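Local coordinates for protein 2,3-bisphosphoglycerate-independent phosphoglycerate mutase (Pyrococcus horikoshii, PDB 2ZKT) that probably interconverts 2-phosphoglycerate and 3-phosphoglycerate in glycolysis, as a metal-binding phosphoglycerate mutase that works without 2,3-bisphosphoglycerate, at residues 27-31 against 32-36; 328-331 against 332-336. One frame throughout, in Å; residues are numbered along the deposited sequence.

Contact 1 of 2, residues 27-31 against 32-36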
ATOM      1  N   THR B  27       6.655  -6.349  -5.068  1.00 38.07           N
ATOM      2  CA  THR B  27       5.960  -6.005  -6.293  1.00 40.32           C
ATOM      3  C   THR B  27       5.070  -4.827  -5.901  1.00 40.61           C
ATOM      4  O   THR B  27       4.815  -4.605  -4.711  1.00 42.63           O
ATOM      5  CB  THR B  27       5.057  -7.139  -6.766  1.00 39.42           C
ATOM      6  OG1 THR B  27       4.066  -7.394  -5.759  1.00 40.80           O
ATOM      7  CG2 THR B  27       5.882  -8.411  -7.039  1.00 32.07           C
ATOM      8  N   PRO B  28       4.597  -4.050  -6.893  1.00 40.01           N
ATOM      9  CA  PRO B  28       3.724  -2.899  -6.611  1.00 39.28           C
ATOM     10  C   PRO B  28       2.534  -3.292  -5.726  1.00 39.82           C
ATOM     11  O   PRO B  28       2.143  -2.544  -4.830  1.00 40.91           O
ATOM     12  CB  PRO B  28       3.285  -2.456  -8.012  1.00 38.94           C
ATOM     13  CG  PRO B  28       4.531  -2.719  -8.819  1.00 38.25           C
ATOM     14  CD  PRO B  28       4.965  -4.094  -8.324  1.00 39.12           C
ATOM     15  N   LEU B  29       1.968  -4.469  -5.981  1.00 37.11           N
ATOM     16  CA  LEU B  29       0.824  -4.947  -5.211  1.00 36.12           C
ATOM     17  C   LEU B  29       1.183  -5.214  -3.757  1.00 38.00           C
ATOM     18  O   LEU B  29       0.391  -4.928  -2.862  1.00 35.90           O
ATOM     19  CB  LEU B  29       0.245  -6.238  -5.823  1.00 36.64           C
ATOM     20  CG  LEU B  29      -0.798  -6.963  -4.933  1.00 37.08           C
ATOM     21  CD1 LEU B  29      -1.906  -6.003  -4.497  1.00 32.48           C
ATOM     22  CD2 LEU B  29      -1.386  -8.142  -5.711  1.00 34.45           C
ATOM     23  N   GLU B  30       2.376  -5.755  -3.522  1.00 38.57           N
ATOM     24  CA  GLU B  30       2.796  -6.058  -2.159  1.00 40.10           C
ATOM     25  C   GLU B  30       3.132  -4.762  -1.419  1.00 42.77           C
ATOM     26  O   GLU B  30       2.658  -4.529  -0.299  1.00 42.21           O
ATOM     27  CB  GLU B  30       4.004  -7.017  -2.178  1.00 38.19           C
ATOM     28  CG  GLU B  30       3.662  -8.400  -2.733  1.00 39.45           C
ATOM     29  CD  GLU B  30       4.894  -9.227  -3.099  1.00 39.89           C
ATOM     30  OE1 GLU B  30       5.932  -8.624  -3.479  1.00 38.41           O
ATOM     31  OE2 GLU B  30       4.820 -10.486  -3.027  1.00 39.70           O
ATOM     32  N   TYR B  31       3.926  -3.916  -2.086  1.00 42.66           N
ATOM     33  CA  TYR B  31       4.375  -2.617  -1.568  1.00 42.71           C
ATOM     34  C   TYR B  31       3.190  -1.680  -1.267  1.00 43.47           C
ATOM     35  O   TYR B  31       3.139  -1.058  -0.217  1.00 42.38           O
ATOM     36  CB  TYR B  31       5.302  -1.959  -2.608  1.00 42.77           C
ATOM     37  CG  TYR B  31       5.855  -0.600  -2.223  1.00 42.14           C
ATOM     38  CD1 TYR B  31       6.952  -0.486  -1.364  1.00 43.67           C
ATOM     39  CD2 TYR B  31       5.291   0.578  -2.731  1.00 40.60           C
ATOM     40  CE1 TYR B  31       7.476   0.760  -1.020  1.00 42.89           C
ATOM     41  CE2 TYR B  31       5.811   1.835  -2.392  1.00 38.39           C
ATOM     42  CZ  TYR B  31       6.904   1.917  -1.537  1.00 41.60           C
ATOM     43  OH  TYR B  31       7.432   3.153  -1.194  1.00 46.58           O
ATOM     44  N   ALA B  32       2.246  -1.592  -2.207  1.00 43.01           N
ATOM     45  CA  ALA B  32       1.072  -0.729  -2.065  1.00 43.19           C
ATOM     46  C   ALA B  32       0.289  -1.027  -0.797  1.00 44.14           C
ATOM     47  O   ALA B  32       0.127  -2.178  -0.420  1.00 46.37           O
ATOM     48  CB  ALA B  32       0.157  -0.890  -3.290  1.00 42.22           C
ATOM     49  N   ASN B  33      -0.201   0.019  -0.136  1.00 46.13           N
ATOM     50  CA  ASN B  33      -0.990  -0.151   1.080  1.00 46.21           C
ATOM     51  C   ASN B  33      -2.411  -0.530   0.642  1.00 44.39           C
ATOM     52  O   ASN B  33      -3.159   0.303   0.121  1.00 45.36           O
ATOM     53  CB  ASN B  33      -0.992   1.163   1.881  1.00 49.30           C
ATOM     54  CG  ASN B  33      -1.816   1.075   3.157  1.00 51.34           C
ATOM     55  OD1 ASN B  33      -1.699   0.116   3.919  1.00 52.72           O
ATOM     56  ND2 ASN B  33      -2.644   2.088   3.398  1.00 52.41           N
ATOM     57  N   THR B  34      -2.774  -1.795   0.864  1.00 42.51           N
ATOM     58  CA  THR B  34      -4.085  -2.316   0.464  1.00 40.10           C
ATOM     59  C   THR B  34      -4.770  -3.070   1.606  1.00 40.39           C
ATOM     60  O   THR B  34      -5.009  -4.282   1.510  1.00 38.16           O
ATOM     61  CB  THR B  34      -3.931  -3.289  -0.726  1.00 40.14           C
ATOM     62  OG1 THR B  34      -3.120  -4.407  -0.318  1.00 39.97           O
ATOM     63  CG2 THR B  34      -3.238  -2.596  -1.903  1.00 37.16           C
ATOM     64  N   PRO B  35      -5.137  -2.355   2.686  1.00 41.17           N
ATOM     65  CA  PRO B  35      -5.792  -3.003   3.833  1.00 40.49           C
ATOM     66  C   PRO B  35      -7.073  -3.791   3.543  1.00 40.70           C
ATOM     67  O   PRO B  35      -7.372  -4.753   4.247  1.00 40.48           O
ATOM     68  CB  PRO B  35      -6.024  -1.834   4.794  1.00 40.34           C
ATOM     69  CG  PRO B  35      -6.281  -0.682   3.862  1.00 38.60           C
ATOM     70  CD  PRO B  35      -5.190  -0.879   2.814  1.00 42.16           C
ATOM     71  N   ASN B  36      -7.834  -3.392   2.515  1.00 40.83           N
ATOM     72  CA  ASN B  36      -9.089  -4.080   2.175  1.00 41.18           C
ATOM     73  C   ASN B  36      -8.876  -5.427   1.477  1.00 41.47           C
ATOM     74  O   ASN B  36      -9.522  -6.421   1.820  1.00 41.15           O
ATOM     75  CB  ASN B  36      -9.990  -3.161   1.331  1.00 41.38           C
ATOM     76  CG  ASN B  36     -10.608  -2.030   2.167  1.00 40.85           C
ATOM     77  OD1 ASN B  36     -11.434  -2.278   3.042  1.00 43.08           O
ATOM     78  ND2 ASN B  36     -10.188  -0.790   1.908  1.00 37.35           N
TER

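Contact 2 of 2, residues 328-331 against 332-336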
ATOM      1  N   GLY B 328     -12.863  -1.108  -0.917  1.00 51.20           N
ATOM      2  CA  GLY B 328     -13.305  -0.813   0.443  1.00 50.21           C
ATOM      3  C   GLY B 328     -14.727  -0.257   0.461  1.00 50.12           C
ATOM      4  O   GLY B 328     -15.515  -0.554   1.366  1.00 50.63           O
ATOM      5  N   TYR B 329     -15.061   0.558  -0.537  1.00 49.58           N
ATOM      6  CA  TYR B 329     -16.409   1.120  -0.626  1.00 50.68           C
ATOM      7  C   TYR B 329     -17.413  -0.030  -0.821  1.00 50.25           C
ATOM      8  O   TYR B 329     -18.398  -0.148  -0.078  1.00 49.37           O
ATOM      9  CB  TYR B 329     -16.508   2.095  -1.811  1.00 52.54           C
ATOM     10  CG  TYR B 329     -17.918   2.606  -2.051  1.00 56.12           C
ATOM     11  CD1 TYR B 329     -18.446   3.660  -1.286  1.00 56.50           C
ATOM     12  CD2 TYR B 329     -18.747   1.998  -2.999  1.00 55.45           C
ATOM     13  CE1 TYR B 329     -19.766   4.087  -1.464  1.00 56.91           C
ATOM     14  CE2 TYR B 329     -20.069   2.411  -3.180  1.00 56.06           C
ATOM     15  CZ  TYR B 329     -20.575   3.454  -2.412  1.00 56.81           C
ATOM     16  OH  TYR B 329     -21.893   3.838  -2.580  1.00 57.01           O
ATOM     17  N   ILE B 330     -17.157  -0.881  -1.823  1.00 48.64           N
ATOM     18  CA  ILE B 330     -18.037  -2.011  -2.108  1.00 48.99           C
ATOM     19  C   ILE B 330     -18.265  -2.894  -0.887  1.00 49.12           C
ATOM     20  O   ILE B 330     -19.402  -3.290  -0.605  1.00 48.65           O
ATOM     21  CB  ILE B 330     -17.480  -2.901  -3.247  1.00 48.13           C
ATOM     22  CG1 ILE B 330     -17.403  -2.091  -4.548  1.00 50.32           C
ATOM     23  CG2 ILE B 330     -18.364  -4.128  -3.428  1.00 48.16           C
ATOM     24  CD1 ILE B 330     -16.642  -2.792  -5.671  1.00 49.49           C
ATOM     25  N   LEU B 331     -17.188  -3.215  -0.167  1.00 50.75           N
ATOM     26  CA  LEU B 331     -17.306  -4.065   1.018  1.00 52.47           C
ATOM     27  C   LEU B 331     -18.221  -3.462   2.090  1.00 54.05           C
ATOM     28  O   LEU B 331     -18.864  -4.201   2.850  1.00 54.25           O
ATOM     29  CB  LEU B 331     -15.918  -4.343   1.629  1.00 51.39           C
ATOM     30  CG  LEU B 331     -14.933  -5.162   0.776  1.00 50.29           C
ATOM     31  CD1 LEU B 331     -13.675  -5.449   1.591  1.00 41.65           C
ATOM     32  CD2 LEU B 331     -15.585  -6.475   0.333  1.00 51.33           C
ATOM     33  N   ASP B 332     -18.279  -2.128   2.151  1.00 55.42           N
ATOM     34  CA  ASP B 332     -19.118  -1.449   3.146  1.00 58.32           C
ATOM     35  C   ASP B 332     -20.600  -1.460   2.788  1.00 58.82           C
ATOM     36  O   ASP B 332     -21.437  -1.069   3.604  1.00 59.45           O
ATOM     37  CB  ASP B 332     -18.679   0.014   3.340  1.00 57.97           C
ATOM     38  CG  ASP B 332     -17.345   0.139   4.058  1.00 61.47           C
ATOM     39  OD1 ASP B 332     -17.100  -0.653   5.000  1.00 62.87           O
ATOM     40  OD2 ASP B 332     -16.546   1.036   3.695  1.00 66.58           O
ATOM     41  N   HIS B 333     -20.925  -1.910   1.573  1.00 58.68           N
ATOM     42  CA  HIS B 333     -22.321  -1.929   1.132  1.00 58.97           C
ATOM     43  C   HIS B 333     -22.831  -3.299   0.696  1.00 58.76           C
ATOM     44  O   HIS B 333     -23.913  -3.393   0.111  1.00 60.00           O
ATOM     45  CB  HIS B 333     -22.515  -0.934  -0.018  1.00 59.65           C
ATOM     46  CG  HIS B 333     -22.233   0.488   0.366  1.00 63.51           C
ATOM     47  ND1 HIS B 333     -21.102   1.167  -0.052  1.00 67.66           N
ATOM     48  CD2 HIS B 333     -22.952   1.376   1.103  1.00 65.05           C
ATOM     49  CE1 HIS B 333     -21.136   2.409   0.412  1.00 67.44           C
ATOM     50  NE2 HIS B 333     -22.248   2.561   1.115  1.00 67.65           N
ATOM     51  N   VAL B 334     -22.068  -4.357   0.969  1.00 57.39           N
ATOM     52  CA  VAL B 334     -22.502  -5.702   0.580  1.00 55.45           C
ATOM     53  C   VAL B 334     -22.268  -6.722   1.689  1.00 55.39           C
ATOM     54  O   VAL B 334     -21.364  -6.566   2.515  1.00 53.51           O
ATOM     55  CB  VAL B 334     -21.765  -6.205  -0.698  1.00 55.36           C
ATOM     56  CG1 VAL B 334     -21.900  -5.181  -1.815  1.00 53.37           C
ATOM     57  CG2 VAL B 334     -20.291  -6.487  -0.385  1.00 52.84           C
ATOM     58  N   ASP B 335     -23.100  -7.763   1.697  1.00 55.77           N
ATOM     59  CA  ASP B 335     -22.994  -8.837   2.681  1.00 55.82           C
ATOM     60  C   ASP B 335     -22.235  -9.984   1.999  1.00 56.10           C
ATOM     61  O   ASP B 335     -22.667 -10.491   0.951  1.00 56.82           O
ATOM     62  CB  ASP B 335     -24.404  -9.284   3.108  1.00 55.94           C
ATOM     63  CG  ASP B 335     -24.389 -10.468   4.072  1.00 59.16           C
ATOM     64  OD1 ASP B 335     -23.472 -10.559   4.917  1.00 56.31           O
ATOM     65  OD2 ASP B 335     -25.315 -11.304   3.990  1.00 67.80           O
ATOM     66  N   LEU B 336     -21.096 -10.378   2.573  1.00 56.15           N
ATOM     67  CA  LEU B 336     -20.292 -11.422   1.947  1.00 55.87           C
ATOM     68  C   LEU B 336     -20.936 -12.824   2.020  1.00 55.72           C
ATOM     69  O   LEU B 336     -20.549 -13.747   1.316  1.00 55.98           O
ATOM     70  CB  LEU B 336     -18.921 -11.426   2.620  1.00 55.27           C
ATOM     71  CG  LEU B 336     -18.082 -10.216   2.195  1.00 54.54           C
ATOM     72  CD1 LEU B 336     -16.701 -10.196   2.857  1.00 53.29           C
ATOM     73  CD2 LEU B 336     -17.834 -10.180   0.681  1.00 53.11           C
TER

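Contact 1 of 2, residues 27-31 against 32-36
Ala32 N closes the short helix 28-31 by donating to Pro28 O at 2.8 Å. The N-H...O angle is 156°. Ala32 is also where the chain leaves helical geometry. Its CB sits 3.0 Å from Pro28 O, so one carbonyl meets both the amide and the methyl of the same residue. That methyl touches Ala317 of helix 313-331.

At the other end of the turn, Thr27 and Glu30 form a capping box. Thr27 OG1 accepts from Glu30 N at 3.2 Å, and Glu30 OE1 accepts from Thr27 N at 2.9 Å. The carboxylate takes this second bond on its anti side, 24° out of its plane. Glu30 OE1 also pairs with Arg381 in a salt bridge and Thr27 OG1 hydrogen-bonds Glu380, which ties the box to helix 380-383.

Tyr31 can be followed outward. Its CB lies 3.1 Å from Ala32 N. CG stands anti to the backbone N (chi1 180°), on the side of its own carbonyl carbon, which leaves it 3.7 Å from Ala32 N. CD2 is at a similar range from that nitrogen, which approaches the ring obliquely. Farther out the ring leaves the turn: OH makes a weak hydrogen bond to Lys314, and the side chain packs on Pro35 of the second subunit. Leu29 approaches the following loop loosely, CD1 being 4.5 Å from Thr34 CG2.

The chemistry is therefore side-chain capping at the start of the turn and a backbone bond at its end. The shared use of Glu30 OE1 probably favours a charged carboxylate, which would also suit the positive N-terminal end of this one-turn helix.

Contact 2 of 2, residues 328-331 against 332-336
The C-terminal end of helix 313-331 is the site of this contact, where the chain turns into the loop leading to strand 339-344. Asp332 N reaches back to two carbonyls. Asp332 N donates to Tyr329 O at 3.0 Å. A longer bond runs from Asp332 N to Gly328 O at 3.3 Å. His333 N then donates to Ile330 O at 3.0 Å, with an N-H...O angle of 157°.

His333 also folds its side chain back over the helix end. CG is anti to its own carbonyl carbon (chi1 -62°), which swings the ring back over the helix end. The ring's own rotation then brings ND1 to Tyr329 O, in a weak hydrogen bond. The same ND1 lies over one face of the Tyr329 ring, offset toward the rim. The two rings are oblique, with centroids 4.2 Å apart and planes at 52°. The closest carbon approach between them is doubtful in the model. Both side chains touch Val288 of helix 280-291.

Beyond the polar turn, apolar groups meet. Ile330 CG2 lies 4.0 Å from Val334 CG1, and both Val334 methyls come near Ile330 O. Ile330 also packs on Leu8 and Ile10 of strand 6-12. Farther along, Leu331 CD2 meets Leu336 CD2 at 4.3 Å, and both leucines touch Leu40 of helix 35-43. Asp332 OD2 sits 3.0 Å from Gly328 O; these are two acceptors and not a bond.

The arrangement is that of a helix C-terminus where the amides of Asp332 and His333 take up the carbonyls of Gly328, Tyr329 and Ile330. It belongs to the helix-to-strand connection of an alkaline phosphatase-superfamily domain, with helix 313-331 packed against the central mixed sheet.

Contacts 1 and 2 are both partly buried and local, and neither is deep core. They share two helices. Helix 313-331 packs against 27-36 and ends in contact 2, while helix 35-43 begins in contact 1 and receives the leucines of contact 2. The two meet directly where Asn36 CG packs on Gly328 CA at 3.4 Å. Contact 1 includes a helix start, sealed by side-chain capping and tied to Arg381 outside its segments, and it reaches the second subunit. Contact 2 is a helix end, held by backbone amides, a weak histidine bond and apolar packing. It touches no other chain of the assembly, and its Asp332 and His333 are exposed.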